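Local coordinates for UPF0255 protein frsA (Vibrio vulnificus, PDB 4I4C) that probably hydrolyses carboxylic esters, as a serine esterase of the FrsA family with an alpha/beta-hydrolase fold, at residues D208-R211 and L212-D215. Numbering follows the deposited sequence.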
loop_
_atom_site.group_PDB
_atom_site.type_symbol
_atom_site.label_atom_id
_atom_site.label_comp_id
_atom_site.label_asym_id
_atom_site.label_seq_id
_atom_site.Cartn_x
_atom_site.Cartn_y
_atom_site.Cartn_z
ATOM N N ASP A 208 -4.708 -5.572 0.063
ATOM C CA ASP A 208 -5.440 -4.599 -0.757
ATOM C C ASP A 208 -5.216 -4.787 -2.258
ATOM O O ASP A 208 -5.573 -3.914 -3.039
ATOM C CB ASP A 208 -5.060 -3.145 -0.392
ATOM C CG ASP A 208 -5.435 -2.763 1.034
ATOM O OD1 ASP A 208 -6.128 -3.557 1.700
ATOM O OD2 ASP A 208 -5.031 -1.664 1.485
ATOM N N MET A 209 -4.657 -5.925 -2.668
ATOM C CA MET A 209 -4.245 -6.098 -4.070
ATOM C C MET A 209 -4.761 -7.371 -4.728
ATOM O O MET A 209 -4.164 -7.860 -5.694
ATOM C CB MET A 209 -2.713 -6.055 -4.168
ATOM C CG MET A 209 -2.133 -4.704 -3.774
ATOM S SD MET A 209 -0.350 -4.722 -3.505
ATOM C CE MET A 209 -0.206 -5.795 -2.066
ATOM N N TRP A 210 -5.856 -7.909 -4.188
ATOM C CA TRP A 210 -6.503 -9.091 -4.732
ATOM C C TRP A 210 -6.775 -9.012 -6.238
ATOM O O TRP A 210 -6.580 -9.987 -6.949
ATOM C CB TRP A 210 -7.809 -9.402 -3.985
ATOM C CG TRP A 210 -8.623 -10.407 -4.718
ATOM C CD1 TRP A 210 -9.793 -10.192 -5.380
ATOM C CD2 TRP A 210 -8.303 -11.790 -4.901
ATOM N NE1 TRP A 210 -10.235 -11.363 -5.953
ATOM C CE2 TRP A 210 -9.335 -12.358 -5.677
ATOM C CE3 TRP A 210 -7.250 -12.604 -4.475
ATOM C CZ2 TRP A 210 -9.341 -13.701 -6.042
ATOM C CZ3 TRP A 210 -7.257 -13.945 -4.843
ATOM C CH2 TRP A 210 -8.294 -14.476 -5.618
ATOM N N ARG A 211 -7.201 -7.852 -6.731
ATOM C CA ARG A 211 -7.503 -7.717 -8.159
ATOM C C ARG A 211 -6.247 -7.696 -9.037
ATOM O O ARG A 211 -6.316 -7.945 -10.246
ATOM C CB ARG A 211 -8.378 -6.484 -8.419
ATOM C CG ARG A 211 -9.710 -6.536 -7.671
ATOM C CD ARG A 211 -10.897 -6.078 -8.522
ATOM N NE ARG A 211 -12.169 -6.439 -7.883
ATOM C CZ ARG A 211 -13.378 -6.115 -8.343
ATOM N NH1 ARG A 211 -13.502 -5.409 -9.463
ATOM N NH2 ARG A 211 -14.466 -6.497 -7.678
ATOM N N LEU A 212 -5.103 -7.391 -8.436
ATOM C CA LEU A 212 -3.841 -7.458 -9.178
ATOM C C LEU A 212 -3.629 -8.899 -9.623
ATOM O O LEU A 212 -3.314 -9.159 -10.787
ATOM C CB LEU A 212 -2.673 -7.002 -8.315
ATOM C CG LEU A 212 -1.303 -7.132 -8.957
ATOM C CD1 LEU A 212 -1.301 -6.380 -10.286
ATOM C CD2 LEU A 212 -0.269 -6.570 -7.989
ATOM N N PHE A 213 -3.821 -9.828 -8.689
ATOM C CA PHE A 213 -3.749 -11.263 -8.983
ATOM C C PHE A 213 -4.934 -11.740 -9.831
ATOM O O PHE A 213 -4.740 -12.363 -10.866
ATOM C CB PHE A 213 -3.677 -12.080 -7.682
ATOM C CG PHE A 213 -3.787 -13.574 -7.885
ATOM C CD1 PHE A 213 -2.701 -14.309 -8.343
ATOM C CD2 PHE A 213 -4.965 -14.246 -7.606
ATOM C CE1 PHE A 213 -2.796 -15.680 -8.520
ATOM C CE2 PHE A 213 -5.061 -15.619 -7.785
ATOM C CZ PHE A 213 -3.976 -16.330 -8.240
ATOM N N ARG A 214 -6.159 -11.451 -9.399
ATOM C CA ARG A 214 -7.347 -12.024 -10.053
ATOM C C ARG A 214 -7.509 -11.602 -11.513
ATOM O O ARG A 214 -7.824 -12.421 -12.370
ATOM C CB ARG A 214 -8.631 -11.678 -9.283
ATOM C CG ARG A 214 -9.836 -12.535 -9.660
ATOM C CD ARG A 214 -11.144 -11.881 -9.158
ATOM N NE ARG A 214 -11.309 -10.545 -9.733
ATOM C CZ ARG A 214 -12.323 -9.721 -9.487
ATOM N NH1 ARG A 214 -13.306 -10.073 -8.659
ATOM N NH2 ARG A 214 -12.349 -8.538 -10.080
ATOM N N ASP A 215 -7.281 -10.325 -11.788
ATOM C CA ASP A 215 -7.605 -9.770 -13.092
ATOM C C ASP A 215 -6.403 -9.641 -14.024
ATOM O O ASP A 215 -6.569 -9.306 -15.199
ATOM C CB ASP A 215 -8.269 -8.404 -12.925
ATOM C CG ASP A 215 -9.655 -8.498 -12.286
ATOM O OD1 ASP A 215 -10.254 -9.592 -12.294
ATOM O OD2 ASP A 215 -10.150 -7.472 -11.781
#
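Met209 is the N-cap of helix 210-217, and its carbonyl O accepts Leu212 N at 2.9 Å. Their side chains both touch strands 193-199 and 223-226, which this helix links in a beta-alpha-beta unit. Both also line the pocket that holds a bound polyether.

Trp210 O receives Arg214 N in a nearly straight bond of 2.9 Å. Trp210 CG stands anti to the backbone N (chi1 167°), putting the indole against two side chains of the next turn. Arg214 CB lies over one face of the five-membered ring of Trp210, a CH-pi contact of 4.0 Å to the centroid. Phe213 meets the far end of the indole obliquely, with CD2 3.6 Å from Trp210 CZ3. Phe126 stacks on Trp210.

Arg211 O accepts Asp215 N at 3.0 Å. The Arg211 side chain runs alongside that of Arg214, and Arg214 NH2 sits over one face of the Arg211 guanidinium, 3.0 Å from Arg211 NE. Both atoms are donors: like charges in contact, not hydrogen-bonded. Arg214 bends at chi3 (59°) and grips Asp215 side-on in a salt bridge. Its NH2 meets Asp215 OD2 at 3.0 Å, on the syn side, while NE reaches OD1 from above the carboxylate plane. Glu123 forms a salt bridge with Arg214 NH1.

Asp215 OD2 lies 4.5 Å from Arg211 NE, with no N-H aimed at it. Two carboxylates therefore flank Arg214, and their negative charge probably helps the two arginines lie this close.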